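PDB 2WDD: sulfur oxidation protein soxB from Thermus thermophilus, which probably hydrolyses the sulfur-sulfur bond of cysteine S-thiosulfonate on its carrier protein, releasing sulfate in the Sox sulfur oxidation pathway, with a two-manganese centre. Local coordinates for residues V303-D316 against A325-E337. Residues are numbered along the deposited sequence; the frame is centred on the assembly and turned at random.
Sequences VAGSAAGKALMRVD and ANLRVRVLPVLAE
Leu-312, Arg-314 and Asp-316 pair with Leu-332, Arg-330 and Arg-328 as the hydrogen-bonded pairs of an antiparallel hairpin, whose second strand, 323-333, edges its sheet. Each pair makes two backbone bonds, and beyond the pair Leu-312 and Leu-332, Val-334 N reaches Lys-310 O at 2.9 Å.

The charges lie on the face of helix 104-120. Arg-328 runs out with CG trans to its N (chi1 -176°) and bends at chi3, which brings the NE and NH2 edge of its guanidinium to Asp-316 OD2. Arg-328 NE at 2.9 Å and Arg-328 NH2 at 2.7 Å both bond to Asp-316 OD2 from the same face of the carboxylate, the two planes 71° apart. The extended Arg-314 sends NE in its own plane to the syn lone pair of Asp-316 OD1 (2.9 Å), an oxygen also bonded to Thr-30. Arg-328 NH2 sits over one face of the Arg-314 guanidinium, 3.3 Å from Arg-314 NH2, with the planes 75° apart; Pro-24 O takes this Arg-328 nitrogen and Gln-114 takes Arg-314 NH1.

On the other face, the Met-313 sulfur lies 3.9 Å from Val-331 CG2, while Val-329 CG2 meets Val-303 CG2 at 3.8 Å, linking the hairpin to the second sheet of the metallophosphatase-like fold.

An alanine in place of Asp-316 would probably leave two neighbouring guanidinium groups without their shared counter-charge. The shared carboxylate, with Pro-24 O and Gln-114, is likely to offset the repulsion between the two cations.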
loop_
_atom_site.group_PDB
_atom_site.type_symbol
_atom_site.label_atom_id
_atom_site.label_comp_id
_atom_site.label_asym_id
_atom_site.label_seq_id
_atom_site.Cartn_x
_atom_site.Cartn_y
_atom_site.Cartn_z
ATOM N N VAL A 303 7.693 3.709 -12.761
ATOM C CA VAL A 303 8.484 3.447 -11.559
ATOM C C VAL A 303 7.515 3.393 -10.379
ATOM O O VAL A 303 6.755 4.334 -10.160
ATOM C CB VAL A 303 9.535 4.542 -11.345
ATOM C CG1 VAL A 303 10.229 4.387 -10.000
ATOM C CG2 VAL A 303 10.539 4.527 -12.505
ATOM N N ALA A 304 7.548 2.299 -9.619
ATOM C CA ALA A 304 6.649 2.120 -8.476
ATOM C C ALA A 304 7.146 2.826 -7.220
ATOM O O ALA A 304 8.350 2.990 -7.025
ATOM C CB ALA A 304 6.440 0.636 -8.194
ATOM N N GLY A 305 6.218 3.161 -6.324
ATOM C CA GLY A 305 6.553 3.887 -5.100
ATOM C C GLY A 305 6.792 3.117 -3.810
ATOM O O GLY A 305 7.062 3.727 -2.766
ATOM N N SER A 306 6.751 1.787 -3.883
ATOM C CA SER A 306 6.942 0.934 -2.715
ATOM C C SER A 306 5.936 1.282 -1.616
ATOM O O SER A 306 4.783 1.641 -1.911
ATOM C CB SER A 306 8.397 0.962 -2.214
ATOM O OG SER A 306 8.616 -0.066 -1.257
ATOM N N ALA A 307 6.360 1.180 -0.359
ATOM C CA ALA A 307 5.424 1.438 0.732
ATOM C C ALA A 307 6.080 1.501 2.089
ATOM O O ALA A 307 7.192 1.008 2.273
ATOM C CB ALA A 307 4.367 0.342 0.759
ATOM N N ALA A 308 5.336 2.065 3.041
ATOM C CA ALA A 308 5.690 2.051 4.453
ATOM C C ALA A 308 7.033 2.687 4.803
ATOM O O ALA A 308 7.615 2.390 5.857
ATOM C CB ALA A 308 5.628 0.605 4.965
ATOM N N GLY A 309 7.526 3.533 3.895
ATOM C CA GLY A 309 8.796 4.237 4.041
ATOM C C GLY A 309 10.022 3.395 3.742
ATOM O O GLY A 309 11.156 3.777 4.064
ATOM N N LYS A 310 9.823 2.236 3.130
ATOM C CA LYS A 310 10.975 1.371 2.929
ATOM C C LYS A 310 12.007 1.841 1.929
ATOM O O LYS A 310 13.185 1.486 2.048
ATOM C CB LYS A 310 10.573 -0.089 2.711
ATOM C CG LYS A 310 9.990 -0.420 1.359
ATOM C CD LYS A 310 9.361 -1.831 1.370
ATOM C CE LYS A 310 10.407 -2.937 1.514
ATOM N NZ LYS A 310 9.821 -4.331 1.355
ATOM N N ALA A 311 11.581 2.628 0.948
ATOM C CA ALA A 311 12.485 3.067 -0.098
ATOM C C ALA A 311 12.190 4.468 -0.583
ATOM O O ALA A 311 11.044 4.914 -0.596
ATOM C CB ALA A 311 12.403 2.103 -1.275
ATOM N N LEU A 312 13.236 5.136 -1.059
ATOM C CA LEU A 312 13.094 6.422 -1.704
ATOM C C LEU A 312 13.559 6.142 -3.126
ATOM O O LEU A 312 14.660 5.621 -3.333
ATOM C CB LEU A 312 14.014 7.467 -1.074
ATOM C CG LEU A 312 13.893 8.821 -1.781
ATOM C CD1 LEU A 312 12.532 9.467 -1.486
ATOM C CD2 LEU A 312 15.037 9.752 -1.354
ATOM N N MET A 313 12.688 6.387 -4.096
ATOM C CA MET A 313 13.048 6.150 -5.484
ATOM C C MET A 313 13.650 7.417 -6.054
ATOM O O MET A 313 12.996 8.462 -6.078
ATOM C CB MET A 313 11.830 5.743 -6.312
ATOM C CG MET A 313 11.695 4.235 -6.454
ATOM S SD MET A 313 11.690 3.347 -4.894
ATOM C CE MET A 313 10.142 3.994 -4.159
ATOM N N ARG A 314 14.902 7.335 -6.502
ATOM C CA ARG A 314 15.540 8.492 -7.101
ATOM C C ARG A 314 15.500 8.316 -8.605
ATOM O O ARG A 314 16.022 7.331 -9.141
ATOM C CB ARG A 314 16.981 8.666 -6.627
ATOM C CG ARG A 314 17.687 9.816 -7.360
ATOM C CD ARG A 314 19.059 10.161 -6.781
ATOM N NE ARG A 314 19.768 11.033 -7.720
ATOM C CZ ARG A 314 20.941 11.609 -7.484
ATOM N NH1 ARG A 314 21.543 11.444 -6.318
ATOM N NH2 ARG A 314 21.506 12.354 -8.424
ATOM N N VAL A 315 14.818 9.233 -9.280
ATOM C CA VAL A 315 14.671 9.155 -10.724
ATOM C C VAL A 315 15.290 10.387 -11.365
ATOM O O VAL A 315 14.750 11.487 -11.253
ATOM C CB VAL A 315 13.204 9.010 -11.149
ATOM C CG1 VAL A 315 13.092 8.784 -12.659
ATOM C CG2 VAL A 315 12.527 7.869 -10.379
ATOM N N ASP A 316 16.423 10.196 -12.040
ATOM C CA ASP A 316 17.127 11.301 -12.693
ATOM C C ASP A 316 16.755 11.311 -14.155
ATOM O O ASP A 316 16.770 10.276 -14.805
ATOM C CB ASP A 316 18.635 11.146 -12.531
ATOM C CG ASP A 316 19.047 11.001 -11.086
ATOM O OD1 ASP A 316 18.766 11.934 -10.311
ATOM O OD2 ASP A 316 19.635 9.958 -10.719
ATOM N N ALA A 325 14.526 11.893 -22.674
ATOM C CA ALA A 325 15.481 11.224 -23.555
ATOM C C ALA A 325 16.002 9.956 -22.903
ATOM O O ALA A 325 16.121 8.906 -23.542
ATOM C CB ALA A 325 16.645 12.169 -23.892
ATOM N N ASN A 326 16.317 10.057 -21.621
ATOM C CA ASN A 326 16.808 8.910 -20.887
ATOM C C ASN A 326 16.602 9.150 -19.396
ATOM O O ASN A 326 16.301 10.264 -18.972
ATOM C CB ASN A 326 18.289 8.667 -21.193
ATOM C CG ASN A 326 18.633 7.188 -21.259
ATOM O OD1 ASN A 326 18.051 6.373 -20.546
ATOM N ND2 ASN A 326 19.589 6.832 -22.119
ATOM N N LEU A 327 16.756 8.097 -18.607
ATOM C CA LEU A 327 16.580 8.228 -17.166
ATOM C C LEU A 327 17.392 7.213 -16.398
ATOM O O LEU A 327 17.723 6.141 -16.908
ATOM C CB LEU A 327 15.101 8.082 -16.787
ATOM C CG LEU A 327 14.506 6.668 -16.794
ATOM C CD1 LEU A 327 13.045 6.731 -16.307
ATOM C CD2 LEU A 327 14.591 6.046 -18.170
ATOM N N ARG A 328 17.687 7.551 -15.153
ATOM C CA ARG A 328 18.376 6.647 -14.258
ATOM C C ARG A 328 17.467 6.462 -13.042
ATOM O O ARG A 328 17.030 7.432 -12.439
ATOM C CB ARG A 328 19.721 7.216 -13.824
ATOM C CG ARG A 328 20.518 6.249 -12.964
ATOM C CD ARG A 328 21.821 6.860 -12.481
ATOM N NE ARG A 328 21.594 7.976 -11.568
ATOM C CZ ARG A 328 22.553 8.761 -11.088
ATOM N NH1 ARG A 328 23.823 8.544 -11.413
ATOM N NH2 ARG A 328 22.242 9.757 -10.271
ATOM N N VAL A 329 17.176 5.213 -12.706
ATOM C CA VAL A 329 16.300 4.905 -11.584
ATOM C C VAL A 329 17.100 4.142 -10.548
ATOM O O VAL A 329 17.790 3.167 -10.872
ATOM C CB VAL A 329 15.111 4.033 -12.055
ATOM C CG1 VAL A 329 14.291 3.544 -10.863
ATOM C CG2 VAL A 329 14.245 4.782 -13.072
ATOM N N ARG A 330 17.008 4.576 -9.297
ATOM C CA ARG A 330 17.666 3.879 -8.213
ATOM C C ARG A 330 16.716 3.771 -7.039
ATOM O O ARG A 330 16.180 4.771 -6.583
ATOM C CB ARG A 330 18.939 4.598 -7.773
ATOM C CG ARG A 330 20.042 4.565 -8.819
ATOM C CD ARG A 330 20.575 3.153 -9.022
ATOM N NE ARG A 330 21.719 3.139 -9.935
ATOM C CZ ARG A 330 21.612 2.955 -11.246
ATOM N NH1 ARG A 330 20.420 2.760 -11.789
ATOM N NH2 ARG A 330 22.696 2.962 -12.015
ATOM N N VAL A 331 16.532 2.551 -6.550
ATOM C CA VAL A 331 15.730 2.315 -5.359
ATOM C C VAL A 331 16.699 2.458 -4.196
ATOM O O VAL A 331 17.619 1.647 -4.046
ATOM C CB VAL A 331 15.125 0.891 -5.385
ATOM C CG1 VAL A 331 14.505 0.551 -4.009
ATOM C CG2 VAL A 331 14.085 0.772 -6.509
ATOM N N LEU A 332 16.529 3.509 -3.399
ATOM C CA LEU A 332 17.413 3.743 -2.252
ATOM C C LEU A 332 16.795 3.202 -0.964
ATOM O O LEU A 332 15.784 3.710 -0.484
ATOM C CB LEU A 332 17.712 5.231 -2.099
ATOM C CG LEU A 332 18.217 5.925 -3.361
ATOM C CD1 LEU A 332 18.382 7.418 -3.106
ATOM C CD2 LEU A 332 19.537 5.298 -3.824
ATOM N N PRO A 333 17.394 2.151 -0.389
ATOM C CA PRO A 333 16.810 1.611 0.843
ATOM C C PRO A 333 16.852 2.601 2.013
ATOM O O PRO A 333 17.879 3.233 2.278
ATOM C CB PRO A 333 17.681 0.375 1.143
ATOM C CG PRO A 333 18.402 0.075 -0.163
ATOM C CD PRO A 333 18.603 1.419 -0.802
ATOM N N VAL A 334 15.722 2.762 2.695
ATOM C CA VAL A 334 15.667 3.613 3.886
ATOM C C VAL A 334 16.013 2.730 5.086
ATOM O O VAL A 334 15.147 2.048 5.650
ATOM C CB VAL A 334 14.283 4.274 4.054
ATOM C CG1 VAL A 334 14.269 5.157 5.299
ATOM C CG2 VAL A 334 13.940 5.100 2.837
ATOM N N LEU A 335 17.300 2.674 5.430
ATOM C CA LEU A 335 17.749 1.832 6.531
ATOM C C LEU A 335 18.200 2.712 7.682
ATOM O O LEU A 335 19.245 3.349 7.610
ATOM C CB LEU A 335 18.888 0.918 6.079
ATOM C CG LEU A 335 18.527 -0.139 5.022
ATOM C CD1 LEU A 335 19.785 -0.693 4.387
ATOM C CD2 LEU A 335 17.712 -1.266 5.648
ATOM N N ALA A 336 17.375 2.780 8.720
ATOM C CA ALA A 336 17.654 3.630 9.873
ATOM C C ALA A 336 19.016 3.406 10.521
ATOM O O ALA A 336 19.607 4.344 11.062
ATOM C CB ALA A 336 16.544 3.516 10.912
ATOM N N GLU A 337 19.515 2.174 10.486
ATOM C CA GLU A 337 20.830 1.896 11.069
ATOM C C GLU A 337 21.970 2.392 10.187
ATOM O O GLU A 337 23.129 2.369 10.598
ATOM C CB GLU A 337 21.015 0.392 11.313
ATOM C CG GLU A 337 20.090 -0.174 12.348
ATOM C CD GLU A 337 20.430 -1.604 12.718
ATOM O OE1 GLU A 337 21.495 -2.109 12.291
ATOM O OE2 GLU A 337 19.628 -2.216 13.446
#